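Local coordinates for PTS system, nitrogen regulatory IIA protein (Neisseria meningitidis, PDB 2A0J), which probably takes part in phosphotransferase-system phosphoryl transfer through a phosphohistidine, helps regulate nitrogen metabolism and may activate protein kinases, at residues K23-E28 with I81-P86; G62-H67 with V87-P92. All coordinates share one frame; numbering follows the deposited sequence.

Interaction 1 of 2, residues K23-E28 with I81-P86; sequences KRLFEE and IRTREP
Leu25, on the inner side of helix 22-33, lays one methyl against Ile81 of strand 77-83, and this single meeting carries most of the contact. The touching atoms are both terminal: CD1 of Leu25 stands 3.8 Å from CD1 of Ile81. The same leucine methyl also lies 4.1 Å from CG2 of Ile81, so it sits against both branches of the side chain, and the two side chains run antiparallel and overlap at their ends. With chi1 at -174°, CG of Leu25 lies opposite the backbone N and the isobutyl group extends to the strand. Two residues along, Thr83 joins more loosely, its CG2 4.4 Å from CD1 of Leu25. The threonine thus divides its labour: the methyl looks to the helix, while OG1 donates to O of Glu85 at 2.9 Å, approaching from above the carbonyl plane, across the corner at Arg84 and Glu85. No hydrogen bond links the two segments, and the atoms touching across the contact are all carbon; Met17 and Ile100 from the flanking strands touch Leu25 as well. The outer side is different. Lys23 and Arg24 on the helix and Arg84 and Glu85 at the corner are exposed, and Arg84 forms salt bridges with Asp16 and Glu18. Arg82 turns away from the helix, its guanidinium hydrogen-bonded to carbonyls of Leu15, Leu133 and Val136. A helix laid over a central strand of a mixed sheet, joined through aliphatic side chains, is the alpha/beta core packing of this EIIA-type domain.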
# COMPACT_ATOMS: atom_id res chain seq x y z
N LYS A 23 9.09 10.10 -0.36
CA LYS A 23 9.97 9.68 -1.44
C LYS A 23 10.69 8.42 -0.95
O LYS A 23 10.83 7.43 -1.68
CB LYS A 23 10.98 10.79 -1.72
CG LYS A 23 12.15 10.43 -2.62
CD LYS A 23 11.88 10.81 -4.06
CE LYS A 23 13.12 10.62 -4.92
NZ LYS A 23 14.26 11.46 -4.46
N ARG A 24 11.12 8.46 0.31
CA ARG A 24 11.83 7.35 0.94
C ARG A 24 10.90 6.15 1.01
O ARG A 24 11.27 5.04 0.62
CB ARG A 24 12.27 7.77 2.34
CG ARG A 24 13.48 7.02 2.90
CD ARG A 24 13.25 5.53 2.98
NE ARG A 24 14.18 4.80 2.11
CZ ARG A 24 15.48 4.68 2.34
NH1 ARG A 24 16.02 5.25 3.41
NH2 ARG A 24 16.25 4.02 1.49
N LEU A 25 9.70 6.38 1.51
CA LEU A 25 8.69 5.34 1.64
C LEU A 25 8.45 4.65 0.28
O LEU A 25 8.34 3.42 0.20
CB LEU A 25 7.40 5.97 2.16
CG LEU A 25 6.18 5.11 2.52
CD1 LEU A 25 6.54 4.14 3.63
CD2 LEU A 25 5.05 6.03 2.97
N PHE A 26 8.38 5.44 -0.79
CA PHE A 26 8.15 4.89 -2.12
C PHE A 26 9.34 4.09 -2.63
O PHE A 26 9.18 3.11 -3.36
CB PHE A 26 7.78 6.01 -3.11
CG PHE A 26 6.30 6.31 -3.18
CD1 PHE A 26 5.62 6.80 -2.08
CD2 PHE A 26 5.59 6.09 -4.36
CE1 PHE A 26 4.25 7.07 -2.14
CE2 PHE A 26 4.22 6.35 -4.43
CZ PHE A 26 3.55 6.85 -3.32
N GLU A 27 10.55 4.51 -2.26
CA GLU A 27 11.73 3.78 -2.70
C GLU A 27 11.74 2.39 -2.07
O GLU A 27 12.00 1.40 -2.74
CB GLU A 27 13.01 4.53 -2.32
CG GLU A 27 13.30 5.71 -3.24
CD GLU A 27 14.53 6.47 -2.82
OE1 GLU A 27 14.94 7.39 -3.57
OE2 GLU A 27 15.09 6.17 -1.75
N GLU A 28 11.43 2.34 -0.78
CA GLU A 28 11.39 1.08 -0.06
C GLU A 28 10.31 0.15 -0.63
O GLU A 28 10.44 -1.08 -0.58
CB GLU A 28 11.12 1.33 1.43
CG GLU A 28 12.18 0.74 2.35
CD GLU A 28 12.28 -0.77 2.23
OE1 GLU A 28 11.32 -1.47 2.61
OE2 GLU A 28 13.32 -1.26 1.74
N ILE A 81 2.61 -1.36 4.99
CA ILE A 81 3.62 -0.72 5.83
C ILE A 81 3.05 0.09 6.99
O ILE A 81 2.14 0.90 6.81
CB ILE A 81 4.50 0.25 5.02
CG1 ILE A 81 5.22 -0.50 3.90
CG2 ILE A 81 5.49 0.94 5.96
CD1 ILE A 81 6.16 0.39 3.09
N ARG A 82 3.62 -0.14 8.17
CA ARG A 82 3.24 0.57 9.39
C ARG A 82 4.49 1.37 9.78
O ARG A 82 5.52 0.79 10.11
CB ARG A 82 2.88 -0.41 10.51
CG ARG A 82 1.57 -0.12 11.23
CD ARG A 82 1.78 0.26 12.68
NE ARG A 82 2.53 -0.76 13.41
CZ ARG A 82 2.01 -1.83 13.98
NH1 ARG A 82 0.71 -2.05 13.94
NH2 ARG A 82 2.79 -2.69 14.61
N THR A 83 4.39 2.69 9.70
CA THR A 83 5.51 3.57 10.01
C THR A 83 5.71 3.78 11.51
O THR A 83 4.76 3.77 12.29
CB THR A 83 5.32 4.94 9.31
OG1 THR A 83 4.06 5.51 9.68
CG2 THR A 83 5.35 4.77 7.78
N ARG A 84 6.97 3.95 11.92
CA ARG A 84 7.28 4.17 13.33
C ARG A 84 6.73 5.54 13.71
O ARG A 84 6.24 5.74 14.83
CB ARG A 84 8.79 4.14 13.55
CG ARG A 84 9.18 4.24 15.02
CD ARG A 84 10.69 4.14 15.19
NE ARG A 84 11.22 2.97 14.51
CZ ARG A 84 12.50 2.62 14.51
NH1 ARG A 84 13.39 3.36 15.15
NH2 ARG A 84 12.89 1.53 13.85
N GLU A 85 6.81 6.47 12.77
CA GLU A 85 6.33 7.83 12.96
C GLU A 85 5.47 8.21 11.75
O GLU A 85 5.69 7.71 10.65
CB GLU A 85 7.51 8.80 13.06
CG GLU A 85 7.59 9.58 14.36
CD GLU A 85 7.98 8.73 15.55
OE1 GLU A 85 7.17 7.86 15.95
OE2 GLU A 85 9.09 8.91 16.08
N PRO A 86 4.46 9.08 11.94
CA PRO A 86 3.62 9.46 10.80
C PRO A 86 4.45 10.17 9.71
O PRO A 86 5.48 10.77 9.99
CB PRO A 86 2.58 10.38 11.43
CG PRO A 86 2.44 9.79 12.84
CD PRO A 86 3.89 9.55 13.21

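Interaction 2 of 2, residues G62-H67 with V87-P92; sequences GVAIPH and VGFDAP
This is an apolar, ring-centred contact at an edge strand of the mixed alpha/beta sheet of the EIIA domain: Phe89, from the loop between strands 86-87 and 97-106, inserts its ring beside Ala64 and Pro66 on strand 63-70. Ala64 comes over one face of the ring, with CB 3.5 Å from CE2 and 3.8 Å from CD2 of Phe89. Pro66 meets the edge instead, its CG lying near the ring plane and 3.7 Å from CZ of Phe89. The phenylalanine is therefore held from two directions by small or rigid groups. Around the same residue, Lys22 makes a cation-pi contact with the ring, and NZ of Lys22 and OG of Ser56 both hydrogen-bond to O of Phe89, fixing the loop backbone where the side chain enters. Between Ala64 and Pro66, Ile65 points to the other side, onto Leu117 and Phe124 of helix 110-124. Its carbonyl serves His67, probably the phosphorylated histidine of the family signature: ND1 of His67 donates to O of Ile65 at 2.7 Å, nearly straight at 169°, with the oxygen only 3° out of the imidazole plane.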
# COMPACT_ATOMS: atom_id res chain seq x y z
N GLY A 62 -4.68 9.18 8.40
CA GLY A 62 -3.48 8.37 8.52
C GLY A 62 -3.35 7.17 7.60
O GLY A 62 -2.41 6.38 7.75
N VAL A 63 -4.29 7.02 6.67
CA VAL A 63 -4.27 5.91 5.73
C VAL A 63 -4.00 6.37 4.30
O VAL A 63 -4.26 7.52 3.94
CB VAL A 63 -5.60 5.16 5.75
CG1 VAL A 63 -5.55 3.99 4.76
CG2 VAL A 63 -5.90 4.67 7.16
N ALA A 64 -3.48 5.46 3.48
CA ALA A 64 -3.18 5.74 2.08
C ALA A 64 -3.11 4.43 1.30
O ALA A 64 -2.87 3.36 1.87
CB ALA A 64 -1.86 6.51 1.96
N ILE A 65 -3.31 4.52 -0.01
CA ILE A 65 -3.28 3.36 -0.89
C ILE A 65 -2.54 3.65 -2.19
O ILE A 65 -3.16 3.75 -3.25
CB ILE A 65 -4.71 2.88 -1.25
CG1 ILE A 65 -5.56 4.08 -1.67
CG2 ILE A 65 -5.32 2.15 -0.06
CD1 ILE A 65 -6.90 3.72 -2.29
N PRO A 66 -1.21 3.79 -2.14
CA PRO A 66 -0.47 4.07 -3.37
C PRO A 66 -0.64 2.88 -4.32
O PRO A 66 -0.63 1.73 -3.88
CB PRO A 66 0.98 4.22 -2.89
CG PRO A 66 0.86 4.53 -1.43
CD PRO A 66 -0.30 3.68 -0.99
N HIS A 67 -0.79 3.14 -5.61
CA HIS A 67 -0.94 2.04 -6.56
C HIS A 67 -0.49 2.39 -7.99
O HIS A 67 -0.33 3.57 -8.33
CB HIS A 67 -2.39 1.55 -6.58
CG HIS A 67 -3.40 2.62 -6.85
ND1 HIS A 67 -3.86 3.48 -5.87
CD2 HIS A 67 -4.02 2.99 -7.99
CE1 HIS A 67 -4.72 4.32 -6.40
NE2 HIS A 67 -4.84 4.05 -7.69
N VAL A 87 3.99 10.08 8.46
CA VAL A 87 4.69 10.69 7.34
C VAL A 87 3.79 11.65 6.57
O VAL A 87 2.64 11.32 6.28
CB VAL A 87 5.22 9.60 6.36
CG1 VAL A 87 5.57 10.21 5.01
CG2 VAL A 87 6.43 8.92 6.96
N GLY A 88 4.32 12.84 6.27
CA GLY A 88 3.56 13.83 5.52
C GLY A 88 3.26 13.24 4.17
O GLY A 88 4.17 13.03 3.37
N PHE A 89 1.99 12.96 3.91
CA PHE A 89 1.58 12.33 2.66
C PHE A 89 0.79 13.24 1.74
O PHE A 89 0.25 12.79 0.73
CB PHE A 89 0.71 11.11 2.98
CG PHE A 89 1.00 9.91 2.12
CD1 PHE A 89 2.12 9.12 2.36
CD2 PHE A 89 0.15 9.58 1.07
CE1 PHE A 89 2.39 8.00 1.55
CE2 PHE A 89 0.41 8.47 0.25
CZ PHE A 89 1.53 7.68 0.49
N ASP A 90 0.71 14.53 2.08
CA ASP A 90 -0.04 15.47 1.26
C ASP A 90 -1.50 15.00 1.18
O ASP A 90 -2.20 15.28 0.22
CB ASP A 90 0.58 15.56 -0.14
CG ASP A 90 2.10 15.76 -0.11
OD1 ASP A 90 2.84 14.76 0.03
OD2 ASP A 90 2.55 16.92 -0.20
N ALA A 91 -1.93 14.29 2.22
CA ALA A 91 -3.28 13.75 2.32
C ALA A 91 -4.40 14.78 2.17
O ALA A 91 -4.20 15.98 2.38
CB ALA A 91 -3.44 13.02 3.64
N PRO A 92 -5.62 14.31 1.82
CA PRO A 92 -6.82 15.13 1.62
C PRO A 92 -7.31 15.90 2.85
O PRO A 92 -8.04 16.88 2.71
CB PRO A 92 -7.86 14.12 1.12
CG PRO A 92 -7.04 13.08 0.47
CD PRO A 92 -5.89 12.91 1.43

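How the interactions relate
After helix 3-7 and strand 13-17 the chain enters helix 22-33, which supplies 23-28, then runs through helix 41-52 to strand 63-70, which supplies 62-67. Strand 77-83 packs against helix 22-33 and closes interaction 1 across 52 intervening residues. After the corner at 84 and 85, the loop at 87-92 closes interaction 2 across 19. The segments alternate, so the two loops cross. Their centres lie 10 Å apart and they share one core: CD2 of Leu25 is 3.6 Å from CE1 of Phe89, and CZ of Phe26 is 3.7 Å from CB of Pro66. Helix, inner strand, edge strand and loop are thereby packed together.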